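Local coordinates for putative DNA binding protein (Bacteroides thetaiotaomicron VPI-5482, PDB 3HTN) that binds metal ions through a PCC (DUF296) domain and may bind DNA, though its biological role is unknown, at residues V92-V100 with A107-A115; I46-L57 with K70-L81. All coordinates share one frame; numbering follows the deposited sequence. Where two conformers were deposited one is given.

Overall arrangement
Both contacts belong to one large antiparallel sheet of the PCC domain, and their centres lie about 8 Å apart. Along the chain they come in series: contact 2 (46-57 with 70-81) closes before contact 1 (92-100 with 107-115) opens. In the sheet, strand 76-88 runs beside strand 91-101, and strand 107-117 runs beside strand 54-60. The hairpin of contact 1 is therefore inserted between the two ladders of contact 2. At one junction Thr99 N lies 2.9 Å from Asn80 O, a probable hydrogen bond. Contact 1 carries the nickel-binding histidines. Both contacts touch the other two subunits, so they lie at the interfaces of the three-chain assembly.

Contact 1 of 2, residues V92-V100 with A107-A115; sequences VYLHLHITV and ALAGHLLSA
His111 and Leu112 both donate to Leu96 O across the antiparallel hairpin of strands 91-101 and 107-117. The stronger bond is from Leu112 N, at 2.9 Å. The second, from His111 ND1 to Leu96 O, is straight (168°) but weak at 3.3 Å, and the oxygen lies at the edge of the ring, in its plane. It belongs to one of two His111 conformers. Water 1 accepts from Leu96 N and donates to Leu112 O, so it bridges the strands where they begin to diverge. Further along, Ile98 pairs with Gly110 and Val100 with Leu108, each through two backbone bonds. The Ile98 N to Gly110 O bond measures 3.0 Å.

Three histidines cluster on one face. In the same His111 conformer CG is anti to its own N (chi1 167°), which carries the ring toward His95. There the His95 edge is turned to the His111 face in an offset edge-to-face pair, planes at 84°. His111 CA lies over a face of the His97 ring, 4.0 Å from its centroid, a CH-pi contact. NE2 of His95 and of His97 bind nickel. His95 ND1 bonds to Glu122 OE1 and His97 ND1 to Ile78 O, both of the second subunit, which should help to fix both rings. His111 is an iron ligand in this protein, but no iron is bound to it here.

On the other face, Val100 CG2 meets Leu108 CB at 3.7 Å. That apolar side continues into the core: Leu112 touches Val29 of helix 28-39 and Leu81 of strand 76-88, while Ile98 and Val100 pack on Leu57 and Leu55 of strand 54-60.

Contact 2 of 2, residues I46-L57 with K70-L81; sequences INGIGAIGELTL and KTFREQMEISNL. With SO4 (sulfate ion), chain E.
Ile52 and Met76, a selenomethionine here, pair in the first of two antiparallel ladders within the PCC domain. Strand 44-52 pairs with strand 76-88, and the hairpin strands 54-60 and 67-72 form the second ladder. Both segments turn between the ladders, at Gly53 and at residues 73-75, and a beta bulge shifts the register between Gly48 and Gly50.

Ile52 holds CG1 between its backbone N and carbonyl carbon (chi1 61°). This sets CG1 against Met76 CB, and sends CG2 to Ile78 CD1 at 3.6 Å, with the two isoleucine side chains crossing at about a right angle. The Met76 chain is extended at chi2 and bends at chi3 (-79°). The bend lays CE against Leu55 CB, also at 3.6 Å, so one side chain spans both ladders. At the far end of the first ladder, Ile46 and Leu81 lie side by side, pointing the same way, with Ile46 CG2 against Leu81 CD2.

Glu77 folds back at chi2, bringing OE1 within 3.4 Å of Ala51 CB. Its side chain is about 4 Å from a bound iron ion. Gln75 also bends at chi2, which packs its CD against Ile52 O; its OE1 makes no hydrogen bond with that oxygen but accepts from Asn118 ND2. In the second ladder, in the conformer described, Glu54 lies alongside Arg73, but their charged ends stay apart and the carboxylate meets the aliphatic CG of Arg73. The hydroxyls of Thr56 and Thr71 share a hydrogen bond, OG1 to OG1, at 2.8 Å.

Leu57 CD1 reaches Phe72 CE1 at 4.1 Å. Lys70 is fully extended and its NZ donates to O4 of a sulfate, probably from the crystallisation liquor, also hydrogen-bonded to Arg102 NH2. Sulfate O3 lies at the Phe72 ring edge, in plane, 3.7 Å from Phe72 CE2.

Contact 1 of 2, residues V92-V100 with A107-A115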
loop_
_atom_site.group_PDB
_atom_site.type_symbol
_atom_site.label_atom_id
_atom_site.label_comp_id
_atom_site.label_asym_id
_atom_site.label_seq_id
_atom_site.Cartn_x
_atom_site.Cartn_y
_atom_site.Cartn_z
ATOM N N VAL A 92 19.886 -11.758 -1.214
ATOM C CA VAL A 92 18.561 -11.158 -1.269
ATOM C C VAL A 92 18.746 -9.641 -1.266
ATOM O O VAL A 92 19.575 -9.113 -0.520
ATOM C CB VAL A 92 17.681 -11.599 -0.057
ATOM C CG1 VAL A 92 16.417 -10.727 0.070
ATOM C CG2 VAL A 92 17.316 -13.074 -0.164
ATOM N N TYR A 93 17.953 -8.932 -2.080
ATOM C CA TYR A 93 17.942 -7.478 -2.094
ATOM C C TYR A 93 16.509 -7.033 -1.838
ATOM O O TYR A 93 15.616 -7.371 -2.605
ATOM C CB TYR A 93 18.425 -6.939 -3.433
ATOM C CG TYR A 93 18.618 -5.448 -3.384
ATOM C CD1 TYR A 93 17.601 -4.573 -3.718
ATOM C CD2 TYR A 93 19.823 -4.909 -2.996
ATOM C CE1 TYR A 93 17.778 -3.210 -3.684
ATOM C CE2 TYR A 93 20.014 -3.521 -2.949
ATOM C CZ TYR A 93 18.984 -2.679 -3.295
ATOM O OH TYR A 93 19.152 -1.312 -3.248
ATOM N N LEU A 94 16.296 -6.336 -0.726
ATOM C CA LEU A 94 14.999 -5.789 -0.397
ATOM C C LEU A 94 15.000 -4.289 -0.637
ATOM O O LEU A 94 15.940 -3.612 -0.280
ATOM C CB LEU A 94 14.663 -6.028 1.065
ATOM C CG LEU A 94 14.571 -7.472 1.500
ATOM C CD1 LEU A 94 14.060 -7.535 2.945
ATOM C CD2 LEU A 94 13.677 -8.225 0.566
ATOM N N HIS A 95 13.940 -3.774 -1.262
ATOM C CA HIS A 95 13.719 -2.356 -1.420
ATOM C C HIS A 95 12.362 -2.075 -0.801
ATOM O O HIS A 95 11.355 -2.468 -1.355
ATOM C CB HIS A 95 13.778 -1.968 -2.894
ATOM C CG HIS A 95 13.718 -0.501 -3.141
ATOM N ND1 HIS A 95 13.355 0.022 -4.358
ATOM C CD2 HIS A 95 13.903 0.558 -2.309
ATOM C CE1 HIS A 95 13.360 1.347 -4.277
ATOM N NE2 HIS A 95 13.711 1.696 -3.050
ATOM N N LEU A 96 12.383 -1.439 0.364
ATOM C CA LEU A 96 11.207 -1.252 1.188
ATOM C C LEU A 96 11.033 0.205 1.512
ATOM O O LEU A 96 11.977 0.872 1.916
ATOM C CB LEU A 96 11.370 -2.029 2.511
ATOM C CG LEU A 96 11.717 -3.517 2.416
ATOM C CD1 LEU A 96 11.875 -4.125 3.815
ATOM C CD2 LEU A 96 10.666 -4.260 1.576
ATOM N N HIS A 97 9.823 0.707 1.311
ATOM C CA HIS A 97 9.428 2.008 1.773
ATOM C C HIS A 97 8.338 1.855 2.834
ATOM O O HIS A 97 7.753 0.780 3.001
ATOM C CB HIS A 97 8.934 2.865 0.607
ATOM C CG HIS A 97 10.011 3.343 -0.315
ATOM N ND1 HIS A 97 9.816 4.384 -1.193
ATOM C CD2 HIS A 97 11.302 2.961 -0.464
ATOM C CE1 HIS A 97 10.942 4.596 -1.864
ATOM N NE2 HIS A 97 11.874 3.789 -1.392
ATOM N N ILE A 98 8.065 2.915 3.571
ATOM C CA ILE A 98 7.174 2.804 4.691
ATOM C C ILE A 98 6.504 4.128 4.960
ATOM O O ILE A 98 7.062 5.189 4.666
ATOM C CB ILE A 98 7.973 2.319 5.936
ATOM C CG1 ILE A 98 7.103 1.745 7.058
ATOM C CG2 ILE A 98 8.934 3.436 6.493
ATOM C CD1 ILE A 98 7.898 1.118 8.192
ATOM N N THR A 99 5.313 4.031 5.565
ATOM C CA THR A 99 4.535 5.120 6.055
ATOM C C THR A 99 4.183 4.764 7.475
ATOM O O THR A 99 3.699 3.635 7.739
ATOM C CB THR A 99 3.261 5.357 5.253
ATOM O OG1 THR A 99 3.577 5.354 3.851
ATOM C CG2 THR A 99 2.583 6.650 5.688
ATOM N N VAL A 100 4.462 5.679 8.383
ATOM C CA VAL A 100 4.167 5.492 9.788
ATOM C C VAL A 100 3.348 6.646 10.363
ATOM O O VAL A 100 3.398 7.752 9.852
ATOM C CB VAL A 100 5.443 5.298 10.641
ATOM C CG1 VAL A 100 6.260 4.103 10.112
ATOM C CG2 VAL A 100 6.269 6.592 10.691
ATOM N N ALA A 107 1.882 11.704 9.937
ATOM C CA ALA A 107 2.542 10.669 9.210
ATOM C C ALA A 107 3.951 11.045 8.782
ATOM O O ALA A 107 4.182 12.180 8.359
ATOM C CB ALA A 107 1.717 10.268 7.986
ATOM N N LEU A 108 4.849 10.061 8.845
ATOM C CA LEU A 108 6.193 10.144 8.273
ATOM C C LEU A 108 6.277 9.098 7.165
ATOM O O LEU A 108 5.606 8.056 7.223
ATOM C CB LEU A 108 7.262 9.880 9.316
ATOM C CG LEU A 108 7.234 10.746 10.571
ATOM C CD1 LEU A 108 8.179 10.098 11.597
ATOM C CD2 LEU A 108 7.623 12.177 10.295
ATOM N N ALA A 109 7.119 9.331 6.182
ATOM C CA ALA A 109 7.210 8.440 5.044
ATOM C C ALA A 109 8.580 8.511 4.420
ATOM O O ALA A 109 9.207 9.578 4.372
ATOM C CB ALA A 109 6.164 8.814 3.991
ATOM N N GLY A 110 9.018 7.373 3.886
ATOM C CA GLY A 110 10.262 7.328 3.179
ATOM C C GLY A 110 10.820 5.957 2.933
ATOM O O GLY A 110 10.153 4.963 3.115
ATOM N N HIS A 111 12.090 5.930 2.536
ATOM C CA HIS A 111 12.827 4.703 2.270
ATOM C C HIS A 111 13.280 4.111 3.589
ATOM O O HIS A 111 13.967 4.755 4.357
ATOM C CB HIS A 111 14.005 5.017 1.369
ATOM C CG HIS A 111 15.035 3.939 1.256
ATOM N ND1 HIS A 111 14.754 2.591 1.287
ATOM C CD2 HIS A 111 16.359 4.039 1.006
ATOM C CE1 HIS A 111 15.877 1.913 1.092
ATOM N NE2 HIS A 111 16.862 2.772 0.939
ATOM N N LEU A 112 12.845 2.881 3.849
ATOM C CA LEU A 112 13.103 2.201 5.096
ATOM C C LEU A 112 14.459 1.532 5.152
ATOM O O LEU A 112 14.787 0.715 4.284
ATOM C CB LEU A 112 12.040 1.116 5.302
ATOM C CG LEU A 112 12.184 0.215 6.514
ATOM C CD1 LEU A 112 12.055 1.008 7.843
ATOM C CD2 LEU A 112 11.161 -0.923 6.429
ATOM N N LEU A 113 15.243 1.854 6.177
ATOM C CA LEU A 113 16.487 1.123 6.475
ATOM C C LEU A 113 16.332 0.093 7.574
ATOM O O LEU A 113 16.889 -0.997 7.487
ATOM C CB LEU A 113 17.613 2.077 6.883
ATOM C CG LEU A 113 18.076 3.081 5.819
ATOM C CD1 LEU A 113 19.316 3.799 6.343
ATOM C CD2 LEU A 113 18.361 2.384 4.462
ATOM N N SER A 114 15.587 0.449 8.608
ATOM C CA SER A 114 15.372 -0.445 9.728
ATOM C C SER A 114 14.220 0.022 10.578
ATOM O O SER A 114 13.821 1.182 10.523
ATOM C CB SER A 114 16.623 -0.508 10.595
ATOM O OG SER A 114 16.915 0.748 11.175
ATOM N N ALA A 115 13.673 -0.903 11.351
ATOM C CA ALA A 115 12.602 -0.595 12.281
ATOM C C ALA A 115 12.540 -1.708 13.308
ATOM O O ALA A 115 12.570 -2.864 12.929
ATOM C CB ALA A 115 11.271 -0.453 11.587
HETATM O O HOH W 1 14.761 -0.753 1.899
#

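Contact 2 of 2, residues I46-L57 with K70-L81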
loop_
_atom_site.group_PDB
_atom_site.type_symbol
_atom_site.label_atom_id
_atom_site.label_comp_id
_atom_site.label_asym_id
_atom_site.label_seq_id
_atom_site.Cartn_x
_atom_site.Cartn_y
_atom_site.Cartn_z
ATOM N N ILE A 46 6.525 -7.460 -0.754
ATOM C CA ILE A 46 6.293 -7.484 0.679
ATOM C C ILE A 46 5.381 -6.318 0.991
ATOM O O ILE A 46 5.603 -5.222 0.499
ATOM C CB ILE A 46 7.615 -7.339 1.487
ATOM C CG1 ILE A 46 8.620 -8.440 1.151
ATOM C CG2 ILE A 46 7.310 -7.288 3.017
ATOM C CD1 ILE A 46 9.979 -8.344 1.869
ATOM N N ASN A 47 4.369 -6.566 1.809
ATOM C CA ASN A 47 3.401 -5.567 2.212
ATOM C C ASN A 47 2.929 -5.903 3.601
ATOM O O ASN A 47 2.699 -7.055 3.907
ATOM C CB ASN A 47 2.211 -5.609 1.296
ATOM C CG ASN A 47 2.537 -5.140 -0.077
ATOM O OD1 ASN A 47 2.639 -3.925 -0.308
ATOM N ND2 ASN A 47 2.717 -6.084 -1.026
ATOM N N GLY A 48 2.771 -4.907 4.457
ATOM C CA GLY A 48 2.157 -5.151 5.732
ATOM C C GLY A 48 2.050 -3.995 6.682
ATOM O O GLY A 48 2.219 -2.829 6.289
ATOM N N ILE A 49 1.727 -4.339 7.929
ATOM C CA ILE A 49 1.398 -3.382 8.978
ATOM C C ILE A 49 1.933 -3.902 10.301
ATOM O O ILE A 49 2.311 -5.084 10.440
ATOM C CB ILE A 49 -0.151 -3.121 9.051
ATOM C CG1 ILE A 49 -0.940 -4.420 9.312
ATOM C CG2 ILE A 49 -0.652 -2.448 7.789
ATOM C CD1 ILE A 49 -2.415 -4.190 9.671
ATOM N N GLY A 50 1.954 -3.032 11.309
ATOM C CA GLY A 50 2.462 -3.395 12.603
ATOM C C GLY A 50 2.760 -2.129 13.390
ATOM O O GLY A 50 2.317 -1.046 13.012
ATOM N N ALA A 51 3.464 -2.295 14.498
ATOM C CA ALA A 51 3.853 -1.196 15.372
ATOM C C ALA A 51 5.305 -1.365 15.759
ATOM O O ALA A 51 5.836 -2.493 15.840
ATOM C CB ALA A 51 2.954 -1.131 16.600
ATOM N N ILE A 52 5.960 -0.217 15.937
ATOM C CA ILE A 52 7.399 -0.139 16.131
ATOM C C ILE A 52 7.760 0.897 17.187
ATOM O O ILE A 52 6.989 1.793 17.499
ATOM C CB ILE A 52 8.145 0.204 14.825
ATOM C CG1 ILE A 52 7.703 1.557 14.273
ATOM C CG2 ILE A 52 7.930 -0.888 13.777
ATOM C CD1 ILE A 52 8.442 2.005 13.047
ATOM N N GLY A 53 8.945 0.719 17.755
ATOM C CA GLY A 53 9.528 1.639 18.735
ATOM C C GLY A 53 10.759 2.389 18.290
ATOM O O GLY A 53 11.275 3.249 19.035
ATOM N N GLU A 54 11.219 2.097 17.072
ATOM C CA GLU A 54 12.373 2.770 16.491
ATOM C C GLU A 54 12.282 2.605 14.980
ATOM O O GLU A 54 11.866 1.557 14.498
ATOM C CB GLU A 54 13.681 2.202 17.047
ATOM C CG GLU A 54 14.901 3.040 16.705
ATOM C CD GLU A 54 16.071 2.784 17.634
ATOM O OE1 GLU A 54 15.860 2.738 18.876
ATOM O OE2 GLU A 54 17.206 2.647 17.122
ATOM N N LEU A 55 12.649 3.652 14.245
ATOM C CA LEU A 55 12.591 3.668 12.792
ATOM C C LEU A 55 13.762 4.414 12.233
ATOM O O LEU A 55 14.076 5.483 12.740
ATOM C CB LEU A 55 11.348 4.441 12.353
ATOM C CG LEU A 55 11.114 4.640 10.857
ATOM C CD1 LEU A 55 10.882 3.307 10.127
ATOM C CD2 LEU A 55 9.974 5.609 10.613
ATOM N N THR A 56 14.374 3.879 11.184
ATOM C CA THR A 56 15.402 4.619 10.467
ATOM C C THR A 56 14.980 4.709 9.003
ATOM O O THR A 56 14.763 3.684 8.344
ATOM C CB THR A 56 16.783 3.998 10.564
ATOM O OG1 THR A 56 17.116 3.834 11.947
ATOM C CG2 THR A 56 17.830 4.914 9.898
ATOM N N LEU A 57 14.909 5.947 8.509
ATOM C CA LEU A 57 14.633 6.263 7.110
ATOM C C LEU A 57 15.833 6.897 6.475
ATOM O O LEU A 57 16.630 7.527 7.167
ATOM C CB LEU A 57 13.451 7.220 7.000
ATOM C CG LEU A 57 12.136 6.790 7.645
ATOM C CD1 LEU A 57 11.103 7.926 7.571
ATOM C CD2 LEU A 57 11.609 5.462 7.036
ATOM N N LYS A 70 17.750 9.175 9.162
ATOM C CA LYS A 70 17.129 9.705 10.369
ATOM C C LYS A 70 16.462 8.600 11.178
ATOM O O LYS A 70 15.638 7.850 10.643
ATOM C CB LYS A 70 16.111 10.800 10.051
ATOM C CG LYS A 70 15.648 11.542 11.324
ATOM C CD LYS A 70 14.953 12.836 11.010
ATOM C CE LYS A 70 14.544 13.540 12.285
ATOM N NZ LYS A 70 14.022 14.893 12.032
ATOM N N THR A 71 16.816 8.536 12.456
ATOM C CA THR A 71 16.305 7.540 13.373
ATOM C C THR A 71 15.365 8.210 14.338
ATOM O O THR A 71 15.726 9.142 15.030
ATOM C CB THR A 71 17.424 6.828 14.128
ATOM O OG1 THR A 71 18.245 6.133 13.182
ATOM C CG2 THR A 71 16.861 5.834 15.181
ATOM N N PHE A 72 14.133 7.712 14.361
ATOM C CA PHE A 72 13.108 8.146 15.305
ATOM C C PHE A 72 13.013 7.136 16.410
ATOM O O PHE A 72 13.031 5.943 16.149
ATOM C CB PHE A 72 11.776 8.261 14.569
ATOM C CG PHE A 72 11.801 9.230 13.432
ATOM C CD1 PHE A 72 12.228 8.817 12.161
ATOM C CD2 PHE A 72 11.390 10.536 13.614
ATOM C CE1 PHE A 72 12.281 9.693 11.106
ATOM C CE2 PHE A 72 11.434 11.439 12.540
ATOM C CZ PHE A 72 11.886 10.987 11.287
ATOM N N ARG A 73 12.939 7.606 17.653
ATOM C CA ARG A 73 12.904 6.761 18.827
ATOM C C ARG A 73 11.673 7.099 19.639
ATOM O O ARG A 73 11.697 7.921 20.544
ATOM C CB ARG A 73 14.184 6.975 19.614
ATOM C CG ARG A 73 15.377 6.490 18.807
ATOM C CD ARG A 73 16.619 6.491 19.621
ATOM N NE ARG A 73 17.093 7.854 19.830
ATOM C CZ ARG A 73 18.119 8.175 20.612
ATOM N NH1 ARG A 73 18.829 7.244 21.226
ATOM N NH2 ARG A 73 18.461 9.436 20.760
ATOM N N GLU A 74 10.581 6.463 19.245
ATOM C CA GLU A 74 9.248 6.707 19.772
ATOM C C GLU A 74 8.328 5.605 19.282
ATOM O O GLU A 74 8.676 4.881 18.347
ATOM C CB GLU A 74 8.752 8.070 19.262
ATOM C CG GLU A 74 8.584 8.143 17.762
ATOM C CD GLU A 74 8.351 9.523 17.290
ATOM O OE1 GLU A 74 9.341 10.253 17.134
ATOM O OE2 GLU A 74 7.187 9.908 17.072
ATOM N N GLN A 75 7.138 5.527 19.844
ATOM C CA GLN A 75 6.176 4.532 19.427
ATOM C C GLN A 75 5.511 5.018 18.137
ATOM O O GLN A 75 5.122 6.190 18.027
ATOM C CB GLN A 75 5.129 4.276 20.509
ATOM C CG GLN A 75 4.202 3.156 20.205
ATOM C CD GLN A 75 4.876 1.793 20.164
ATOM O OE1 GLN A 75 5.972 1.617 20.699
ATOM N NE2 GLN A 75 4.198 0.806 19.597
HETATM N N MSE A 76 5.432 4.149 17.144
HETATM C CA MSE A 76 4.803 4.485 15.882
HETATM C C MSE A 76 4.010 3.303 15.366
HETATM O O MSE A 76 4.392 2.154 15.589
HETATM C CB MSE A 76 5.866 4.850 14.807
HETATM C CG MSE A 76 6.615 6.125 15.123
HETATM SE SE MSE A 76 8.252 6.356 14.147
HETATM C CE MSE A 76 9.360 5.129 15.272
ATOM N N GLU A 77 2.951 3.592 14.620
ATOM C CA GLU A 77 2.195 2.577 13.897
ATOM C C GLU A 77 2.656 2.543 12.460
ATOM O O GLU A 77 2.792 3.612 11.848
ATOM C CB GLU A 77 0.719 2.925 13.918
ATOM C CG GLU A 77 0.056 2.705 15.305
ATOM C CD GLU A 77 -0.009 1.243 15.780
ATOM O OE1 GLU A 77 0.304 0.292 15.011
ATOM O OE2 GLU A 77 -0.359 1.031 16.971
ATOM N N ILE A 78 2.939 1.372 11.909
ATOM C CA ILE A 78 3.220 1.252 10.502
ATOM C C ILE A 78 1.886 1.226 9.767
ATOM O O ILE A 78 1.145 0.214 9.835
ATOM C CB ILE A 78 3.978 -0.042 10.167
ATOM C CG1 ILE A 78 5.298 -0.154 10.945
ATOM C CG2 ILE A 78 4.220 -0.110 8.642
ATOM C CD1 ILE A 78 6.031 -1.476 10.769
ATOM N N SER A 79 1.521 2.302 9.078
ATOM C CA SER A 79 0.253 2.293 8.340
ATOM C C SER A 79 0.398 1.533 7.038
ATOM O O SER A 79 -0.571 0.915 6.579
ATOM C CB SER A 79 -0.285 3.687 8.103
ATOM O OG SER A 79 0.589 4.455 7.290
ATOM N N ASN A 80 1.610 1.469 6.497
ATOM C CA ASN A 80 1.873 0.692 5.314
ATOM C C ASN A 80 3.356 0.500 5.167
ATOM O O ASN A 80 4.106 1.453 5.276
ATOM C CB ASN A 80 1.339 1.392 4.060
ATOM C CG ASN A 80 1.684 0.676 2.830
ATOM O OD1 ASN A 80 2.778 0.825 2.318
ATOM N ND2 ASN A 80 0.794 -0.197 2.374
ATOM N N LEU A 81 3.770 -0.731 4.962
ATOM C CA LEU A 81 5.127 -1.041 4.541
ATOM C C LEU A 81 4.920 -1.678 3.175
ATOM O O LEU A 81 4.100 -2.606 3.038
ATOM C CB LEU A 81 5.822 -1.985 5.507
ATOM C CG LEU A 81 7.258 -2.444 5.155
ATOM C CD1 LEU A 81 8.012 -2.754 6.422
ATOM C CD2 LEU A 81 7.237 -3.621 4.183
HETATM S S SO4 E . 11.349 15.316 14.537
HETATM O O1 SO4 E . 11.516 14.159 15.367
HETATM O O2 SO4 E . 10.607 16.417 15.174
HETATM O O3 SO4 E . 10.650 14.949 13.290
HETATM O O4 SO4 E . 12.708 15.821 14.200
HETATM O O HOH W 2 0.961 -1.899 0.233
#